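Local coordinates for succinoglycan biosynthesis protein (Bacillus cereus ATCC 14579, PDB 2QGM) that is probably a hydrolase of the erythromycin esterase family, with a possible link to succinoglycan biosynthesis and a substrate that is not established, at residues R95-L100 and M302-N307; F109-D114 and I146-W151; H289-Q294 and Q326-R331; F386-R391 and E398-A403. All coordinates share one frame; numbering follows the deposited sequence.

Contact 1: R95-L100 and M302-N307; sequences RLVKYL and MVWAHN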
# COMPACT_ATOMS: atom_id res chain seq x y z
N ARG A 95 -12.97 -0.78 6.68
CA ARG A 95 -14.25 -1.43 6.40
C ARG A 95 -14.11 -2.32 5.16
O ARG A 95 -14.55 -3.46 5.15
CB ARG A 95 -15.36 -0.38 6.19
CG ARG A 95 -16.72 -0.94 5.84
CD ARG A 95 -17.78 0.15 5.89
NE ARG A 95 -19.05 -0.25 5.28
CZ ARG A 95 -19.90 -1.11 5.81
NH1 ARG A 95 -19.65 -1.67 6.99
NH2 ARG A 95 -21.02 -1.43 5.16
N LEU A 96 -13.46 -1.78 4.12
CA LEU A 96 -13.24 -2.53 2.88
C LEU A 96 -12.42 -3.80 3.13
O LEU A 96 -12.75 -4.86 2.63
CB LEU A 96 -12.53 -1.65 1.85
CG LEU A 96 -13.29 -1.12 0.63
CD1 LEU A 96 -14.79 -1.05 0.90
CD2 LEU A 96 -12.72 0.24 0.25
N VAL A 97 -11.35 -3.67 3.91
CA VAL A 97 -10.49 -4.81 4.24
C VAL A 97 -11.32 -5.87 4.95
O VAL A 97 -11.30 -7.05 4.60
CB VAL A 97 -9.30 -4.37 5.15
CG1 VAL A 97 -8.57 -5.60 5.69
CG2 VAL A 97 -8.34 -3.48 4.36
N LYS A 98 -12.10 -5.45 5.94
CA LYS A 98 -12.92 -6.39 6.68
C LYS A 98 -13.89 -7.13 5.76
O LYS A 98 -14.10 -8.34 5.91
CB LYS A 98 -13.69 -5.65 7.78
CG LYS A 98 -14.28 -6.58 8.83
CD LYS A 98 -14.92 -5.79 9.96
CE LYS A 98 -15.47 -6.71 11.02
NZ LYS A 98 -16.23 -5.95 12.04
N TYR A 99 -14.47 -6.42 4.80
CA TYR A 99 -15.39 -7.05 3.86
C TYR A 99 -14.65 -8.07 2.98
O TYR A 99 -15.12 -9.20 2.80
CB TYR A 99 -16.05 -5.99 2.97
CG TYR A 99 -16.98 -6.57 1.94
CD1 TYR A 99 -18.22 -7.10 2.30
CD2 TYR A 99 -16.61 -6.61 0.59
CE1 TYR A 99 -19.07 -7.65 1.34
CE2 TYR A 99 -17.45 -7.17 -0.37
CZ TYR A 99 -18.67 -7.69 0.01
OH TYR A 99 -19.49 -8.26 -0.94
N LEU A 100 -13.50 -7.69 2.44
CA LEU A 100 -12.72 -8.60 1.60
C LEU A 100 -12.31 -9.87 2.35
O LEU A 100 -12.35 -10.97 1.80
CB LEU A 100 -11.45 -7.90 1.08
CG LEU A 100 -11.64 -6.78 0.06
CD1 LEU A 100 -10.28 -6.29 -0.39
CD2 LEU A 100 -12.46 -7.26 -1.12
N MSE A 302 -4.36 -8.36 -0.66
CA MSE A 302 -4.76 -6.97 -0.63
C MSE A 302 -3.49 -6.13 -0.53
O MSE A 302 -2.61 -6.43 0.27
CB MSE A 302 -5.63 -6.69 0.58
CG MSE A 302 -6.95 -7.47 0.63
SE MSE A 302 -7.74 -7.38 2.42
CE MSE A 302 -6.59 -8.66 3.27
N VAL A 303 -3.39 -5.08 -1.34
CA VAL A 303 -2.24 -4.19 -1.30
C VAL A 303 -2.73 -2.82 -0.82
O VAL A 303 -3.48 -2.13 -1.51
CB VAL A 303 -1.56 -4.06 -2.68
CG1 VAL A 303 -0.41 -3.04 -2.61
CG2 VAL A 303 -1.03 -5.42 -3.10
N TRP A 304 -2.32 -2.46 0.39
CA TRP A 304 -2.69 -1.19 1.00
C TRP A 304 -1.54 -0.22 0.80
O TRP A 304 -0.43 -0.45 1.30
CB TRP A 304 -2.95 -1.40 2.50
CG TRP A 304 -3.23 -0.14 3.28
CD1 TRP A 304 -2.42 0.95 3.40
CD2 TRP A 304 -4.36 0.11 4.12
NE1 TRP A 304 -2.98 1.86 4.28
CE2 TRP A 304 -4.17 1.37 4.73
CE3 TRP A 304 -5.52 -0.62 4.42
CZ2 TRP A 304 -5.09 1.92 5.62
CZ3 TRP A 304 -6.44 -0.07 5.31
CH2 TRP A 304 -6.22 1.19 5.90
N ALA A 305 -1.78 0.86 0.08
CA ALA A 305 -0.72 1.84 -0.17
C ALA A 305 -1.34 3.12 -0.67
O ALA A 305 -2.56 3.21 -0.81
CB ALA A 305 0.25 1.28 -1.21
N HIS A 306 -0.52 4.12 -0.92
CA HIS A 306 -1.02 5.38 -1.43
C HIS A 306 -1.53 5.16 -2.86
O HIS A 306 -1.12 4.21 -3.52
CB HIS A 306 0.10 6.42 -1.47
CG HIS A 306 -0.38 7.82 -1.70
ND1 HIS A 306 -0.84 8.26 -2.92
CD2 HIS A 306 -0.52 8.86 -0.85
CE1 HIS A 306 -1.23 9.52 -2.81
NE2 HIS A 306 -1.05 9.90 -1.56
N ASN A 307 -2.44 6.02 -3.32
CA ASN A 307 -2.96 5.93 -4.68
C ASN A 307 -1.79 5.80 -5.66
O ASN A 307 -1.84 5.02 -6.61
CB ASN A 307 -3.72 7.20 -5.07
CG ASN A 307 -5.16 7.20 -4.60
OD1 ASN A 307 -5.70 6.18 -4.17
ND2 ASN A 307 -5.81 8.36 -4.71
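Met302, a selenomethionine, spans the gap between strand 301-304 and helix 87-104 to reach Val97 and Leu100, and buries more surface in the contact than any other residue. Its CB leaves the strand toward the helix. With chi1 at -61° the next atom, CG, stands opposite the carbonyl carbon and rests against Leu100 CD1 at 3.7 Å; the two side chains lie alongside each other, pointing opposite ways. SE then settles between both helix residues, 3.8 Å from Val97 CG1 and 3.9 Å from Leu100 CD1, with Leu100 CB at 4.0 Å from Met302 SE. Rotation about the CG-SE bond (chi3 -77°) bends the end of the chain and leaves CE farther from both helix residues than the selenium is. This is a helix packed on the main mixed sheet of the chain: the axes of helix 95-100 and strand 302-304 come within 10.8 Å and run nearly antiparallel, at 169°. No hydrogen bond crosses between the two segments, and the four touching residues are all buried. The indole of Trp304 is tied by a hydrogen bond from Trp304 NE1 to Tyr140 OH, and Lys93 makes a cation-pi contact with it. Val97 divides its methyls between two partners. CG1 faces the selenium, while CG2 reaches the edge of the indole, 4.0 Å from Trp304 CZ3 and close to the plane of the ring.

Contact 2: F109-D114 and I146-W151; sequences FAMEED and IAMIEW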
# COMPACT_ATOMS: atom_id res chain seq x y z
N PHE A 109 -2.46 -9.47 3.82
CA PHE A 109 -2.54 -8.02 3.90
C PHE A 109 -1.13 -7.46 3.73
O PHE A 109 -0.32 -7.51 4.66
CB PHE A 109 -3.13 -7.60 5.25
CG PHE A 109 -3.33 -6.12 5.38
CD1 PHE A 109 -4.36 -5.47 4.70
CD2 PHE A 109 -2.44 -5.35 6.14
CE1 PHE A 109 -4.51 -4.09 4.77
CE2 PHE A 109 -2.59 -3.97 6.21
CZ PHE A 109 -3.62 -3.33 5.53
N ALA A 110 -0.85 -6.95 2.53
CA ALA A 110 0.47 -6.39 2.20
C ALA A 110 0.38 -4.87 2.27
O ALA A 110 -0.29 -4.23 1.45
CB ALA A 110 0.89 -6.84 0.80
N MSE A 111 1.07 -4.29 3.25
CA MSE A 111 1.02 -2.84 3.47
C MSE A 111 2.30 -2.11 3.09
O MSE A 111 3.39 -2.68 3.14
CB MSE A 111 0.70 -2.57 4.94
CG MSE A 111 0.48 -1.10 5.29
SE MSE A 111 0.19 -0.80 7.19
CE MSE A 111 -1.55 -0.02 7.12
N GLU A 112 2.16 -0.84 2.73
CA GLU A 112 3.28 0.01 2.38
C GLU A 112 3.87 0.42 3.73
O GLU A 112 3.61 1.51 4.25
CB GLU A 112 2.78 1.25 1.61
CG GLU A 112 3.90 2.17 1.09
CD GLU A 112 3.38 3.47 0.49
OE1 GLU A 112 2.16 3.59 0.23
OE2 GLU A 112 4.21 4.37 0.25
N GLU A 113 4.64 -0.50 4.30
CA GLU A 113 5.30 -0.33 5.59
C GLU A 113 6.54 -1.20 5.47
O GLU A 113 6.54 -2.19 4.74
CB GLU A 113 4.38 -0.83 6.72
CG GLU A 113 4.98 -0.80 8.13
CD GLU A 113 5.49 0.56 8.53
OE1 GLU A 113 6.71 0.81 8.45
OE2 GLU A 113 4.66 1.40 8.95
N ASP A 114 7.61 -0.83 6.16
CA ASP A 114 8.85 -1.58 6.06
C ASP A 114 8.77 -3.05 6.45
O ASP A 114 8.06 -3.43 7.40
CB ASP A 114 9.97 -0.89 6.84
CG ASP A 114 10.26 0.53 6.33
OD1 ASP A 114 10.00 0.80 5.13
OD2 ASP A 114 10.76 1.36 7.12
N ILE A 146 -4.73 1.59 13.78
CA ILE A 146 -4.50 0.67 14.88
C ILE A 146 -5.77 -0.13 15.18
O ILE A 146 -5.69 -1.28 15.56
CB ILE A 146 -4.02 1.42 16.12
CG1 ILE A 146 -2.64 2.01 15.83
CG2 ILE A 146 -3.98 0.48 17.32
CD1 ILE A 146 -2.13 2.94 16.88
N ALA A 147 -6.92 0.50 14.97
CA ALA A 147 -8.19 -0.19 15.21
C ALA A 147 -8.30 -1.37 14.25
O ALA A 147 -8.82 -2.42 14.61
CB ALA A 147 -9.36 0.77 15.00
N MSE A 148 -7.81 -1.20 13.02
CA MSE A 148 -7.85 -2.27 12.03
C MSE A 148 -6.90 -3.39 12.43
O MSE A 148 -7.25 -4.56 12.35
CB MSE A 148 -7.50 -1.75 10.64
CG MSE A 148 -7.35 -2.82 9.56
SE MSE A 148 -6.85 -2.04 7.88
CE MSE A 148 -5.08 -1.43 8.32
N ILE A 149 -5.70 -3.03 12.86
CA ILE A 149 -4.72 -4.02 13.26
C ILE A 149 -5.27 -4.86 14.41
O ILE A 149 -5.05 -6.07 14.47
CB ILE A 149 -3.40 -3.35 13.66
CG1 ILE A 149 -2.83 -2.61 12.45
CG2 ILE A 149 -2.42 -4.38 14.20
CD1 ILE A 149 -1.58 -1.81 12.72
N GLU A 150 -6.00 -4.23 15.32
CA GLU A 150 -6.58 -4.97 16.44
C GLU A 150 -7.65 -5.94 15.94
O GLU A 150 -7.73 -7.07 16.41
CB GLU A 150 -7.17 -4.00 17.46
CG GLU A 150 -6.10 -3.16 18.13
CD GLU A 150 -6.68 -2.14 19.08
OE1 GLU A 150 -7.65 -1.45 18.68
OE2 GLU A 150 -6.18 -2.02 20.21
N TRP A 151 -8.45 -5.51 14.97
CA TRP A 151 -9.46 -6.40 14.41
C TRP A 151 -8.79 -7.62 13.78
O TRP A 151 -9.27 -8.75 13.90
CB TRP A 151 -10.29 -5.69 13.34
CG TRP A 151 -11.11 -6.66 12.56
CD1 TRP A 151 -12.21 -7.33 12.99
CD2 TRP A 151 -10.80 -7.19 11.26
NE1 TRP A 151 -12.61 -8.25 12.05
CE2 TRP A 151 -11.76 -8.18 10.97
CE3 TRP A 151 -9.80 -6.92 10.31
CZ2 TRP A 151 -11.75 -8.92 9.78
CZ3 TRP A 151 -9.80 -7.65 9.12
CH2 TRP A 151 -10.77 -8.64 8.87
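Met148, a selenomethionine on helix 143-157, meets Phe109 and Met111 of strand 108-111, making a Met-aromatic contact in the apolar layer between helix and main sheet. Along the helix, Ile146 and Ala147 come first and supply backbone carbonyls to the next turn: Ile146 O accepts from Glu150 N, and Ala147 O from Trp151 N. Next in sequence comes Met148, directed at the strand. Its CG lies anti to the backbone N (chi1 173°); with chi2 also anti, the chain runs extended as far as SE, carrying the selenium well off the helix before the bend at chi3 (67°). The selenium is 5.0 Å from the centroid of the Phe109 ring and 42° off its normal, an oblique approach. Ile149 starts out past the strand and its end comes nearer without touching; it packs on Leu136. Trp151, on the next turn, lies instead against Lys98 and Val101 of helix 87-104. That helix also covers Met148 through Phe94, while the Phe109 ring makes an edge-to-face contact with Phe167 of strand 166-171, the sheet neighbour of 108-111. All three touching side chains are buried, and no hydrogen bond joins the two segments. The terminal methyl of Met148 serves both strand residues: Met148 CE is 3.7 Å from Phe109 CZ, and it meets Met111 tip to tip, with Met148 CE 4.0 Å from Met111 CE.

Contact 3: H289-Q294 and Q326-R331; sequences HAMWAQ and QFLKER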
# COMPACT_ATOMS: atom_id res chain seq x y z
N HIS A 289 7.23 -8.23 -3.52
CA HIS A 289 6.79 -8.66 -2.21
C HIS A 289 5.31 -9.02 -2.18
O HIS A 289 4.92 -10.00 -1.55
CB HIS A 289 7.12 -7.60 -1.16
CG HIS A 289 8.55 -7.62 -0.73
ND1 HIS A 289 9.17 -6.53 -0.16
CD2 HIS A 289 9.48 -8.60 -0.76
CE1 HIS A 289 10.42 -6.84 0.13
NE2 HIS A 289 10.63 -8.10 -0.22
N ALA A 290 4.49 -8.23 -2.87
CA ALA A 290 3.05 -8.51 -2.91
C ALA A 290 2.78 -9.88 -3.54
O ALA A 290 1.97 -10.66 -3.04
CB ALA A 290 2.34 -7.43 -3.67
N MSE A 291 3.46 -10.15 -4.65
CA MSE A 291 3.31 -11.42 -5.35
C MSE A 291 3.94 -12.56 -4.57
O MSE A 291 3.47 -13.69 -4.63
CB MSE A 291 3.89 -11.31 -6.76
CG MSE A 291 2.99 -10.44 -7.63
SE MSE A 291 3.54 -10.21 -9.47
CE MSE A 291 3.43 -12.06 -10.05
N TRP A 292 5.00 -12.28 -3.82
CA TRP A 292 5.62 -13.32 -3.02
C TRP A 292 4.60 -13.80 -1.98
O TRP A 292 4.50 -14.99 -1.69
CB TRP A 292 6.87 -12.80 -2.31
CG TRP A 292 7.32 -13.71 -1.21
CD1 TRP A 292 8.09 -14.84 -1.33
CD2 TRP A 292 6.98 -13.61 0.18
NE1 TRP A 292 8.24 -15.44 -0.11
CE2 TRP A 292 7.57 -14.70 0.84
CE3 TRP A 292 6.23 -12.69 0.93
CZ2 TRP A 292 7.43 -14.91 2.22
CZ3 TRP A 292 6.09 -12.90 2.29
CH2 TRP A 292 6.69 -14.00 2.93
N ALA A 293 3.84 -12.87 -1.42
CA ALA A 293 2.86 -13.21 -0.42
C ALA A 293 1.78 -14.12 -0.99
O ALA A 293 1.38 -15.10 -0.35
CB ALA A 293 2.23 -11.95 0.15
N GLN A 294 1.31 -13.80 -2.18
CA GLN A 294 0.27 -14.58 -2.83
C GLN A 294 0.74 -15.99 -3.17
O GLN A 294 0.06 -16.97 -2.88
CB GLN A 294 -0.19 -13.89 -4.11
CG GLN A 294 -1.24 -14.65 -4.90
CD GLN A 294 -2.51 -14.91 -4.11
OE1 GLN A 294 -2.95 -14.07 -3.32
NE2 GLN A 294 -3.11 -16.07 -4.33
N GLN A 326 1.88 -0.43 -11.81
CA GLN A 326 1.98 -0.74 -13.23
C GLN A 326 2.67 -2.09 -13.45
O GLN A 326 2.37 -2.79 -14.41
CB GLN A 326 2.71 0.38 -13.98
CG GLN A 326 4.19 0.45 -13.76
CD GLN A 326 4.77 1.76 -14.26
OE1 GLN A 326 4.33 2.32 -15.27
NE2 GLN A 326 5.77 2.26 -13.55
N PHE A 327 3.58 -2.45 -12.55
CA PHE A 327 4.26 -3.74 -12.66
C PHE A 327 3.31 -4.87 -12.32
O PHE A 327 3.42 -5.96 -12.88
CB PHE A 327 5.47 -3.79 -11.74
CG PHE A 327 6.53 -2.80 -12.10
CD1 PHE A 327 6.97 -1.86 -11.17
CD2 PHE A 327 7.08 -2.79 -13.38
CE1 PHE A 327 7.92 -0.92 -11.52
CE2 PHE A 327 8.04 -1.85 -13.74
CZ PHE A 327 8.47 -0.91 -12.81
N LEU A 328 2.40 -4.62 -11.39
CA LEU A 328 1.42 -5.63 -11.01
C LEU A 328 0.41 -5.80 -12.15
O LEU A 328 -0.01 -6.91 -12.45
CB LEU A 328 0.68 -5.22 -9.73
CG LEU A 328 1.50 -5.26 -8.44
CD1 LEU A 328 0.73 -4.58 -7.31
CD2 LEU A 328 1.81 -6.71 -8.08
N LYS A 329 0.03 -4.69 -12.78
CA LYS A 329 -0.92 -4.77 -13.89
C LYS A 329 -0.31 -5.53 -15.07
O LYS A 329 -0.97 -6.35 -15.70
CB LYS A 329 -1.35 -3.37 -14.33
CG LYS A 329 -2.41 -3.37 -15.44
CD LYS A 329 -3.71 -4.02 -14.99
CE LYS A 329 -4.78 -3.94 -16.07
NZ LYS A 329 -6.02 -4.70 -15.71
N GLU A 330 0.97 -5.27 -15.34
CA GLU A 330 1.68 -5.93 -16.44
C GLU A 330 1.80 -7.43 -16.23
O GLU A 330 1.49 -8.23 -17.13
CB GLU A 330 3.09 -5.36 -16.58
CG GLU A 330 3.15 -3.93 -17.09
CD GLU A 330 4.55 -3.35 -17.01
OE1 GLU A 330 5.51 -4.00 -17.49
OE2 GLU A 330 4.70 -2.22 -16.49
N ARG A 331 2.27 -7.81 -15.05
CA ARG A 331 2.46 -9.21 -14.70
C ARG A 331 1.17 -9.97 -14.46
O ARG A 331 1.09 -11.16 -14.75
CB ARG A 331 3.30 -9.32 -13.43
CG ARG A 331 4.65 -8.65 -13.46
CD ARG A 331 5.30 -8.76 -12.09
NE ARG A 331 6.55 -8.01 -11.99
CZ ARG A 331 7.25 -7.88 -10.87
NH1 ARG A 331 6.80 -8.44 -9.75
NH2 ARG A 331 8.38 -7.18 -10.86
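Met291 and Leu328 overlap flank to flank, running in opposite senses, with Met291 CG 3.9 Å from Leu328 CD2. Met291, a selenomethionine, has more surface buried here than any other residue of the two segments, and its selenium reaches out to the exposed Arg331. Leu328 directs its CB past the partner helix, yet its branch turns back and brings CD2 to the CG of Met291; the same methyl approaches Ala290, with Leu328 CD2 4.5 Å from Ala290 CB. Helix 324-332 lies in the beta-alpha-beta crossover between the parallel strands 301-304 and 336-344 of the mixed sheet, and helix 276-297 leads into the first of them. The local axes of the two helices pass 11.5 Å apart at 47°. The separation is wide, so side chains rather than backbones bridge it. Arg331, the third main contributor, crosses Met291 at a slant. Its extended chain brings Arg331 CD to 3.5 Å from Met291 SE, and the selenium sits at the edge of the guanidinium, in its plane, 3.7 Å from Arg331 NH1. That nitrogen also has a charged partner, a salt bridge to Asp288 OD1, which ties the exposed arginine to helix 276-297. Met291 additionally packs on Tyr76 of strand 76-79.

Contact 4: F386-R391 and E398-A403; sequences FLLDNR and EKWVKA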
# COMPACT_ATOMS: atom_id res chain seq x y z
N PHE A 386 -19.45 7.01 -2.29
CA PHE A 386 -19.88 6.04 -3.27
C PHE A 386 -18.74 5.32 -3.99
O PHE A 386 -17.59 5.77 -3.96
CB PHE A 386 -20.78 6.70 -4.32
CG PHE A 386 -20.14 7.85 -5.04
CD1 PHE A 386 -20.17 9.13 -4.48
CD2 PHE A 386 -19.55 7.67 -6.28
CE1 PHE A 386 -19.62 10.22 -5.15
CE2 PHE A 386 -18.98 8.76 -6.97
CZ PHE A 386 -19.02 10.03 -6.40
N LEU A 387 -19.08 4.19 -4.60
CA LEU A 387 -18.14 3.40 -5.37
C LEU A 387 -18.46 3.69 -6.81
O LEU A 387 -19.62 3.90 -7.16
CB LEU A 387 -18.34 1.90 -5.14
CG LEU A 387 -18.13 1.35 -3.74
CD1 LEU A 387 -18.71 -0.05 -3.65
CD2 LEU A 387 -16.65 1.34 -3.44
N LEU A 388 -17.44 3.69 -7.66
CA LEU A 388 -17.64 3.93 -9.08
C LEU A 388 -16.72 2.98 -9.85
O LEU A 388 -15.51 3.04 -9.70
CB LEU A 388 -17.32 5.38 -9.43
CG LEU A 388 -17.68 5.78 -10.85
CD1 LEU A 388 -19.19 5.66 -11.00
CD2 LEU A 388 -17.22 7.21 -11.18
N ASP A 389 -17.31 2.10 -10.66
CA ASP A 389 -16.52 1.16 -11.47
C ASP A 389 -16.25 1.87 -12.80
O ASP A 389 -17.11 1.90 -13.67
CB ASP A 389 -17.30 -0.14 -11.72
CG ASP A 389 -16.46 -1.22 -12.42
OD1 ASP A 389 -15.45 -0.88 -13.07
OD2 ASP A 389 -16.83 -2.41 -12.32
N ASN A 390 -15.06 2.43 -12.95
CA ASN A 390 -14.73 3.18 -14.16
C ASN A 390 -14.63 2.33 -15.42
O ASN A 390 -14.78 2.85 -16.53
CB ASN A 390 -13.42 3.97 -13.97
CG ASN A 390 -13.43 4.85 -12.73
OD1 ASN A 390 -14.41 5.53 -12.43
ND2 ASN A 390 -12.32 4.86 -12.00
N ARG A 391 -14.40 1.03 -15.26
CA ARG A 391 -14.26 0.13 -16.40
C ARG A 391 -15.53 -0.12 -17.21
O ARG A 391 -15.46 -0.36 -18.41
CB ARG A 391 -13.74 -1.23 -15.94
CG ARG A 391 -12.50 -1.16 -15.09
CD ARG A 391 -12.24 -2.51 -14.46
NE ARG A 391 -13.34 -2.89 -13.59
CZ ARG A 391 -13.42 -4.04 -12.93
NH1 ARG A 391 -12.45 -4.94 -13.03
NH2 ARG A 391 -14.48 -4.29 -12.16
N GLU A 398 -18.50 7.91 -18.85
CA GLU A 398 -17.45 7.13 -19.50
C GLU A 398 -16.45 8.02 -20.21
O GLU A 398 -15.24 7.82 -20.10
CB GLU A 398 -18.07 6.15 -20.49
CG GLU A 398 -17.09 5.63 -21.54
CD GLU A 398 -17.72 4.60 -22.45
OE1 GLU A 398 -18.89 4.80 -22.86
OE2 GLU A 398 -17.05 3.61 -22.77
N LYS A 399 -16.96 8.99 -20.96
CA LYS A 399 -16.10 9.91 -21.69
C LYS A 399 -15.28 10.71 -20.68
O LYS A 399 -14.12 11.05 -20.92
CB LYS A 399 -16.96 10.84 -22.55
CG LYS A 399 -16.23 11.56 -23.66
CD LYS A 399 -17.21 12.39 -24.48
CE LYS A 399 -16.51 13.10 -25.62
NZ LYS A 399 -15.43 13.99 -25.11
N TRP A 400 -15.91 10.98 -19.54
CA TRP A 400 -15.29 11.75 -18.47
C TRP A 400 -14.07 11.07 -17.83
O TRP A 400 -13.01 11.69 -17.73
CB TRP A 400 -16.34 12.05 -17.40
CG TRP A 400 -15.83 12.74 -16.17
CD1 TRP A 400 -15.39 14.03 -16.07
CD2 TRP A 400 -15.73 12.17 -14.86
NE1 TRP A 400 -15.03 14.30 -14.77
CE2 TRP A 400 -15.22 13.18 -14.01
CE3 TRP A 400 -16.01 10.91 -14.32
CZ2 TRP A 400 -15.00 12.96 -12.64
CZ3 TRP A 400 -15.79 10.70 -12.96
CH2 TRP A 400 -15.28 11.72 -12.14
N VAL A 401 -14.20 9.82 -17.42
CA VAL A 401 -13.08 9.12 -16.78
C VAL A 401 -11.91 8.85 -17.73
O VAL A 401 -10.77 8.69 -17.28
CB VAL A 401 -13.50 7.77 -16.17
CG1 VAL A 401 -14.48 8.00 -15.02
CG2 VAL A 401 -14.13 6.90 -17.23
N LYS A 402 -12.20 8.80 -19.03
CA LYS A 402 -11.17 8.55 -20.04
C LYS A 402 -10.47 9.83 -20.48
O LYS A 402 -9.43 9.78 -21.14
CB LYS A 402 -11.79 7.86 -21.26
CG LYS A 402 -12.19 6.40 -21.03
CD LYS A 402 -12.86 5.82 -22.26
CE LYS A 402 -13.16 4.33 -22.08
NZ LYS A 402 -11.91 3.52 -21.99
N ALA A 403 -11.03 10.97 -20.12
CA ALA A 403 -10.46 12.26 -20.47
C ALA A 403 -9.37 12.65 -19.48
O ALA A 403 -9.30 12.10 -18.38
CB ALA A 403 -11.56 13.32 -20.50
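Asn390 and Val401 form the tighter part of this contact, where the end of strand 385-389 passes helix 395-402. Their side chains approach at a slant, Val401 CG1 lying 3.6 Å from Asn390 OD1 and 4.0 Å from Asn390 CG, and their CA atoms are the closest pair across the two segments. A chi1 of -53° swings the Asn390 amide to the side of its own backbone N, which sets it beside the valine. The two ends of that amide differ in their surroundings: ND2 is hydrogen-bonded to Phe430 O, whereas OD1 is buried against the methyl with no hydrogen-bond partner in the model. Leu388 and Trp400 meet less closely. The methyl Leu388 CD2 comes to the edge of the indole, near its plane, 4.2 Å from Trp400 CZ3. No hydrogen bond crosses between the segments. Toward the more open side, Asp389 and Arg391 turn to each other in a bidentate, side-on salt bridge, with Arg391 NE 3.0 Å from Asp389 OD1 and Arg391 NH2 3.0 Å from Asp389 OD2, both bonds fairly straight (173° and 167°). Asp389 OD1 also accepts from Arg391 N at 3.1 Å, closing an Asx turn where the strand ends. On the helix, Lys399 and Lys402 are exposed. Strand 385-389 runs in the main mixed sheet between 50-51 and 432-439, antiparallel to both; Ile433 of the latter lies beside Leu388, helix 426-429 covers Asn390 and Val401 through Leu426, and helix 374-380 meets Trp400 through Thr377 and Leu378.

Overall arrangement
Contacts 1, 2 and 4 all reach the same mixed sheet. Contacts 1 and 2 sit on neighbouring strands, 301-304 and 108-111, their centres about 10 Å apart. Trp304 N probably donates to Ala110 O at 2.9 Å. On the helix side of the sheet Trp304 CZ3 packs on Met148 SE at 3.3 Å. Past the strands, His306 N is hydrogen-bonded to Glu112 OE1, and the His306 ring meets His84 edge-to-face; this polar cluster may belong to an active site, though none is established. Contact 3 touches contact 1 through Val303 CG2 and Ala290 CB, 4.0 Å apart. Contact 4 stands toward the other sheet edge, its centre about 20 Å from that of contact 1 and about 29 Å from that of contact 2.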